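Local coordinates for predicted protein (Phaeodactylum tricornutum CCAP 1055/1, PDB 5Z5M) that probably turns 5-hydroxyisourate into (S)-allantoin in urate degradation, joining hydroxyisourate hydrolysis and stereoselective OHCU decarboxylation in one fused polypeptide, at residues Arg200-Leu206 with Gln242-Phe248; Val187-Gly191 with Leu287-Ser292. All blocks are in the same frame, centred on the assembly; numbering follows the deposited sequence.

Contact 1 of 2, residues Arg200-Leu206 with Gln242-Phe248; sequences RIHLHRL and QYEWTFF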
loop_
_atom_site.group_PDB
_atom_site.type_symbol
_atom_site.label_atom_id
_atom_site.label_comp_id
_atom_site.label_asym_id
_atom_site.label_seq_id
_atom_site.Cartn_x
_atom_site.Cartn_y
_atom_site.Cartn_z
ATOM N N ARG A 200 19.539 3.991 9.093
ATOM C CA ARG A 200 19.459 4.950 10.197
ATOM C C ARG A 200 18.046 5.485 10.315
ATOM O O ARG A 200 17.398 5.777 9.312
ATOM C CB ARG A 200 20.428 6.125 10.014
ATOM C CG ARG A 200 21.895 5.771 10.071
ATOM C CD ARG A 200 22.762 7.029 10.086
ATOM N NE ARG A 200 22.418 7.968 9.017
ATOM C CZ ARG A 200 22.236 9.273 9.196
ATOM N NH1 ARG A 200 22.370 9.808 10.403
ATOM N NH2 ARG A 200 21.927 10.050 8.166
ATOM N N ILE A 201 17.586 5.618 11.552
ATOM C CA ILE A 201 16.237 6.083 11.842
ATOM C C ILE A 201 16.274 7.000 13.055
ATOM O O ILE A 201 16.768 6.606 14.108
ATOM C CB ILE A 201 15.270 4.920 12.132
ATOM C CG1 ILE A 201 15.176 3.955 10.946
ATOM C CG2 ILE A 201 13.890 5.466 12.480
ATOM C CD1 ILE A 201 14.356 2.693 11.244
ATOM N N HIS A 202 15.773 8.224 12.907
ATOM C CA HIS A 202 15.645 9.126 14.044
ATOM C C HIS A 202 14.184 9.259 14.461
ATOM O O HIS A 202 13.275 8.990 13.672
ATOM C CB HIS A 202 16.231 10.502 13.722
ATOM C CG HIS A 202 17.705 10.477 13.469
ATOM N ND1 HIS A 202 18.417 11.600 13.091
ATOM C CD2 HIS A 202 18.603 9.471 13.542
ATOM C CE1 HIS A 202 19.688 11.278 12.939
ATOM N NE2 HIS A 202 19.831 9.992 13.205
ATOM N N LEU A 203 13.976 9.650 15.714
ATOM C CA LEU A 203 12.639 9.845 16.267
ATOM C C LEU A 203 12.591 11.136 17.077
ATOM O O LEU A 203 13.392 11.330 17.997
ATOM C CB LEU A 203 12.232 8.653 17.150
ATOM C CG LEU A 203 10.818 8.709 17.742
ATOM C CD1 LEU A 203 9.757 8.804 16.644
ATOM C CD2 LEU A 203 10.555 7.496 18.649
ATOM N N HIS A 204 11.669 12.021 16.714
ATOM C CA HIS A 204 11.412 13.244 17.472
ATOM C C HIS A 204 10.020 13.233 18.065
ATOM O O HIS A 204 9.101 12.680 17.472
ATOM C CB HIS A 204 11.547 14.485 16.589
ATOM C CG HIS A 204 12.953 14.812 16.216
ATOM N ND1 HIS A 204 13.649 14.114 15.253
ATOM C CD2 HIS A 204 13.800 15.768 16.671
ATOM C CE1 HIS A 204 14.859 14.625 15.128
ATOM N NE2 HIS A 204 14.977 15.629 15.979
ATOM N N ARG A 205 9.870 13.852 19.231
ATOM C CA ARG A 205 8.545 14.200 19.738
ATOM C C ARG A 205 8.232 15.638 19.345
ATOM O O ARG A 205 9.016 16.545 19.622
ATOM C CB ARG A 205 8.463 14.035 21.256
ATOM C CG ARG A 205 7.045 14.228 21.811
ATOM C CD ARG A 205 7.004 14.123 23.333
ATOM N NE ARG A 205 7.275 12.769 23.806
ATOM C CZ ARG A 205 8.399 12.392 24.406
ATOM N NH1 ARG A 205 9.371 13.268 24.629
ATOM N NH2 ARG A 205 8.549 11.135 24.799
ATOM N N LEU A 206 7.094 15.846 18.692
ATOM C CA LEU A 206 6.740 17.177 18.199
ATOM C C LEU A 206 5.816 17.912 19.155
ATOM O O LEU A 206 5.828 19.141 19.215
ATOM C CB LEU A 206 6.081 17.091 16.823
ATOM C CG LEU A 206 6.883 16.433 15.695
ATOM C CD1 LEU A 206 6.210 16.691 14.354
ATOM C CD2 LEU A 206 8.321 16.917 15.683
ATOM N N GLN A 242 2.397 13.876 19.673
ATOM C CA GLN A 242 2.704 13.721 18.264
ATOM C C GLN A 242 4.192 13.462 18.075
ATOM O O GLN A 242 5.027 14.111 18.704
ATOM C CB GLN A 242 2.276 14.963 17.479
ATOM C CG GLN A 242 2.374 14.797 15.986
ATOM C CD GLN A 242 1.934 16.039 15.233
ATOM O OE1 GLN A 242 2.299 17.162 15.590
ATOM N NE2 GLN A 242 1.135 15.844 14.190
ATOM N N TYR A 243 4.514 12.514 17.204
ATOM C CA TYR A 243 5.905 12.130 16.941
ATOM C C TYR A 243 6.243 12.172 15.451
ATOM O O TYR A 243 5.352 12.247 14.605
ATOM C CB TYR A 243 6.177 10.723 17.493
ATOM C CG TYR A 243 6.066 10.606 19.000
ATOM C CD1 TYR A 243 4.823 10.547 19.623
ATOM C CD2 TYR A 243 7.203 10.533 19.799
ATOM C CE1 TYR A 243 4.713 10.445 21.001
ATOM C CE2 TYR A 243 7.103 10.429 21.184
ATOM C CZ TYR A 243 5.857 10.379 21.778
ATOM O OH TYR A 243 5.742 10.273 23.148
ATOM N N GLU A 244 7.534 12.104 15.135
ATOM C CA GLU A 244 7.965 11.979 13.749
ATOM C C GLU A 244 9.204 11.093 13.625
ATOM O O GLU A 244 10.236 11.373 14.238
ATOM C CB GLU A 244 8.244 13.363 13.153
ATOM C CG GLU A 244 8.597 13.347 11.684
ATOM C CD GLU A 244 8.686 14.746 11.089
ATOM O OE1 GLU A 244 9.777 15.115 10.600
ATOM O OE2 GLU A 244 7.663 15.468 11.100
ATOM N N TRP A 245 9.086 10.005 12.861
ATOM C CA TRP A 245 10.255 9.247 12.434
ATOM C C TRP A 245 10.962 10.024 11.338
ATOM O O TRP A 245 10.336 10.784 10.599
ATOM C CB TRP A 245 9.911 7.869 11.854
ATOM C CG TRP A 245 9.237 6.828 12.718
ATOM C CD1 TRP A 245 7.968 6.347 12.557
ATOM C CD2 TRP A 245 9.817 6.071 13.796
ATOM N NE1 TRP A 245 7.710 5.369 13.485
ATOM C CE2 TRP A 245 8.823 5.185 14.262
ATOM C CE3 TRP A 245 11.063 6.081 14.431
ATOM C CZ2 TRP A 245 9.036 4.314 15.330
ATOM C CZ3 TRP A 245 11.274 5.207 15.496
ATOM C CH2 TRP A 245 10.264 4.340 15.931
ATOM N N THR A 246 12.261 9.797 11.214
ATOM C CA THR A 246 12.999 10.188 10.025
ATOM C C THR A 246 13.717 8.949 9.516
ATOM O O THR A 246 14.604 8.430 10.186
ATOM C CB THR A 246 14.015 11.322 10.303
ATOM O OG1 THR A 246 13.328 12.480 10.795
ATOM C CG2 THR A 246 14.755 11.691 9.026
ATOM N N PHE A 247 13.293 8.441 8.361
ATOM C CA PHE A 247 13.929 7.274 7.763
ATOM C C PHE A 247 14.942 7.711 6.714
ATOM O O PHE A 247 14.589 8.397 5.752
ATOM C CB PHE A 247 12.893 6.350 7.122
ATOM C CG PHE A 247 11.904 5.777 8.096
ATOM C CD1 PHE A 247 12.191 4.615 8.793
ATOM C CD2 PHE A 247 10.680 6.391 8.297
ATOM C CE1 PHE A 247 11.275 4.073 9.686
ATOM C CE2 PHE A 247 9.760 5.860 9.181
ATOM C CZ PHE A 247 10.060 4.696 9.884
ATOM N N PHE A 248 16.198 7.319 6.887
ATOM C CA PHE A 248 17.227 7.710 5.923
ATOM C C PHE A 248 17.362 6.643 4.844
ATOM O O PHE A 248 18.334 5.890 4.814
ATOM C CB PHE A 248 18.561 7.963 6.634
ATOM C CG PHE A 248 18.535 9.167 7.534
ATOM C CD1 PHE A 248 18.157 9.050 8.861
ATOM C CD2 PHE A 248 18.848 10.423 7.039
ATOM C CE1 PHE A 248 18.118 10.161 9.689
ATOM C CE2 PHE A 248 18.806 11.535 7.855
ATOM C CZ PHE A 248 18.438 11.406 9.182
HETATM O O HOH W 1 20.281 4.845 6.396
HETATM O O HOH W 2 12.540 12.387 13.290
#
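How an antiparallel strand pair is finished at its two ends is illustrated by the middle strands of the four-stranded sheet in this transthyretin-like domain. At one end lies Phe248, the residue with the largest area covered by the opposite strand; its backbone N-H donates to Arg200 O (N to O 3.1 Å). Its ring receives the Arg200 guanidinium over one face in a cation-pi contact, CZ lying 4.0 Å from the centroid, while its edge meets the face of the His202 ring, T-shaped. The guanidinium also forms a salt bridge with Glu251. At the far end, Leu206 N closes the register on Gln242 O (2.7 Å), and Leu206 CD1 lies 3.8 Å from Glu244 OE2, an oxygen salt-bridged to Arg272. The side chain of Tyr243 lies on the face it shares with Leu203 and Trp245, opposite His202 and Glu244. Arg205 CG covers the Tyr243 ring (CH-pi), Arg205 NH1 hydrogen-bonds Met211 O, and Tyr243 OH, itself hydrogen-bonded to Thr239 O, accepts from Arg205 NE at 3.0 Å.

Contact 2 of 2, residues Val187-Gly191 with Leu287-Ser292; sequences VLDTG and LVSPWS
Two short strands run parallel, their axes 5.0 Å apart at closest approach and inclined by 35°. Leu188 lies beside Leu287 and Asp189 beside Val288, with CA-CA distances of 4.9 and 5.2 Å. Two hydrogen bonds fix this register: Val288 N to Leu188 O and Thr190 N to Val288 O, each 2.9 Å. After Asp189 the backbone leaves the extended region, with phi/psi of -81/-10° at Thr190 and -79/-32° at Gly191. The segment 287-292 turns at Pro290 (-64/-12°) and Trp291 (-125/7°) and becomes extended again at Ser292, where Ser289 N donates a hydrogen bond to Ser292 O (2.9 Å). Side chains secure both bends. Asp189, chi1 t, forms an Asx turn through OD1 to Gly191 N (3.0 Å), while its OD2 bonds Asn192 and Tyr252; Ser289, chi1 p, forms an ST turn through OG to Trp291 N (3.1 Å).

This is the parallel pairing of the N-terminal strand of the transthyretin-like domain with a strand near its C-terminus, at the heart of the tetramer. Ser289 OG bonds Thr190 O of the third subunit, reciprocally, and Ser292 continues the sheet into the second. Leu188 and Leu287 share a face and pack on Tyr296 of the fourth subunit, part of the C-terminal YRGS sequence that in hydroxyisourate hydrolases lines the intersubunit active site. On the opposite face, which Val288 shares with Asp189, Val187 CG1 meets Val288 CG1 at 4.0 Å, and Cys249 and Phe253 of helix 249-256 pack on Val288. Thr190, chi1 p, brings CG2 to 4.1 Å from Leu287 CB, and a water bridges Thr190 OG1 and Ser292 OG at 2.7 Å each.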
loop_
_atom_site.group_PDB
_atom_site.type_symbol
_atom_site.label_atom_id
_atom_site.label_comp_id
_atom_site.label_asym_id
_atom_site.label_seq_id
_atom_site.Cartn_x
_atom_site.Cartn_y
_atom_site.Cartn_z
ATOM N N VAL A 187 11.241 -2.075 9.140
ATOM C CA VAL A 187 11.366 -1.554 7.784
ATOM C C VAL A 187 11.481 -2.701 6.787
ATOM O O VAL A 187 12.334 -3.584 6.924
ATOM C CB VAL A 187 12.581 -0.635 7.622
ATOM C CG1 VAL A 187 12.615 -0.077 6.198
ATOM C CG2 VAL A 187 12.539 0.480 8.652
ATOM N N LEU A 188 10.605 -2.691 5.792
ATOM C CA LEU A 188 10.624 -3.703 4.744
ATOM C C LEU A 188 10.893 -3.095 3.374
ATOM O O LEU A 188 10.201 -2.169 2.953
ATOM C CB LEU A 188 9.300 -4.455 4.711
ATOM C CG LEU A 188 9.205 -5.458 3.564
ATOM C CD1 LEU A 188 9.814 -6.790 3.962
ATOM C CD2 LEU A 188 7.762 -5.619 3.123
ATOM N N ASP A 189 11.900 -3.633 2.689
ATOM C CA ASP A 189 12.266 -3.226 1.335
ATOM C C ASP A 189 11.389 -3.989 0.339
ATOM O O ASP A 189 11.633 -5.162 0.071
ATOM C CB ASP A 189 13.761 -3.505 1.105
ATOM C CG ASP A 189 14.246 -3.157 -0.300
ATOM O OD1 ASP A 189 13.442 -2.784 -1.180
ATOM O OD2 ASP A 189 15.468 -3.289 -0.522
ATOM N N THR A 190 10.365 -3.334 -0.208
ATOM C CA THR A 190 9.422 -4.037 -1.073
ATOM C C THR A 190 9.940 -4.190 -2.499
ATOM O O THR A 190 9.353 -4.914 -3.306
ATOM C CB THR A 190 8.051 -3.324 -1.114
ATOM O OG1 THR A 190 8.225 -1.974 -1.560
ATOM C CG2 THR A 190 7.423 -3.317 0.265
ATOM N N GLY A 191 11.037 -3.510 -2.809
ATOM C CA GLY A 191 11.656 -3.641 -4.112
ATOM C C GLY A 191 12.472 -4.920 -4.197
ATOM O O GLY A 191 12.568 -5.533 -5.256
ATOM N N LEU A 287 6.996 0.448 4.847
ATOM C CA LEU A 287 7.136 -0.371 3.646
ATOM C C LEU A 287 7.698 0.532 2.565
ATOM O O LEU A 287 7.091 1.548 2.264
ATOM C CB LEU A 287 5.791 -0.961 3.209
ATOM C CG LEU A 287 5.190 -2.169 3.940
ATOM C CD1 LEU A 287 4.959 -1.895 5.417
ATOM C CD2 LEU A 287 3.888 -2.584 3.264
ATOM N N VAL A 288 8.850 0.203 1.985
ATOM C CA VAL A 288 9.481 1.178 1.095
ATOM C C VAL A 288 10.228 0.579 -0.108
ATOM O O VAL A 288 10.829 -0.489 -0.019
ATOM C CB VAL A 288 10.455 2.076 1.903
ATOM C CG1 VAL A 288 11.584 1.247 2.531
ATOM C CG2 VAL A 288 11.016 3.194 1.044
ATOM N N SER A 289 10.141 1.274 -1.241
ATOM C CA SER A 289 10.993 1.035 -2.402
ATOM C C SER A 289 11.538 2.411 -2.790
ATOM O O SER A 289 11.163 3.407 -2.169
ATOM C CB SER A 289 10.212 0.373 -3.545
ATOM O OG SER A 289 9.390 1.308 -4.233
ATOM N N PRO A 290 12.433 2.492 -3.793
ATOM C CA PRO A 290 12.844 3.848 -4.175
ATOM C C PRO A 290 11.702 4.704 -4.734
ATOM O O PRO A 290 11.863 5.924 -4.864
ATOM C CB PRO A 290 13.905 3.600 -5.257
ATOM C CG PRO A 290 14.454 2.267 -4.933
ATOM C CD PRO A 290 13.286 1.466 -4.419
ATOM N N TRP A 291 10.569 4.081 -5.048
ATOM C CA TRP A 291 9.515 4.754 -5.806
ATOM C C TRP A 291 8.163 4.729 -5.108
ATOM O O TRP A 291 7.157 5.154 -5.677
ATOM C CB TRP A 291 9.381 4.117 -7.190
ATOM C CG TRP A 291 10.706 3.866 -7.846
ATOM C CD1 TRP A 291 11.378 2.679 -7.900
ATOM C CD2 TRP A 291 11.527 4.824 -8.531
ATOM N NE1 TRP A 291 12.561 2.837 -8.579
ATOM C CE2 TRP A 291 12.675 4.145 -8.977
ATOM C CE3 TRP A 291 11.399 6.188 -8.813
ATOM C CZ2 TRP A 291 13.693 4.782 -9.687
ATOM C CZ3 TRP A 291 12.414 6.821 -9.524
ATOM C CH2 TRP A 291 13.543 6.118 -9.948
ATOM N N SER A 292 8.137 4.242 -3.874
ATOM C CA SER A 292 6.872 4.113 -3.156
ATOM C C SER A 292 7.102 3.900 -1.677
ATOM O O SER A 292 8.142 3.377 -1.275
ATOM C CB SER A 292 6.060 2.949 -3.724
ATOM O OG SER A 292 6.679 1.714 -3.387
HETATM O O HOH W 3 6.532 0.145 -1.207
#

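How the contacts relate
The two contacts show how one sandwich domain uses strand pairing for different ends. Contact 1 lies in the middle of the antiparallel sheet and buries 911 Å², with a largely apolar and aromatic face, Arg205 and Tyr243 at one end of it, and an outer face of histidines, charges and water. Contact 2, in the mixed sheet, buries only 308 Å², yet most of its residues are buried, covered by helix 249-256, strand 292-296 and neighbouring subunits; its chemistry is that of turns, hydroxyls and aliphatic side chains. The two contacts touch at Val187, whose CG2 lies 3.9 Å from both Ile201 CD1 and Phe247 CE1. Along the chain, contact 1 is nested within the loop that contact 2 closes.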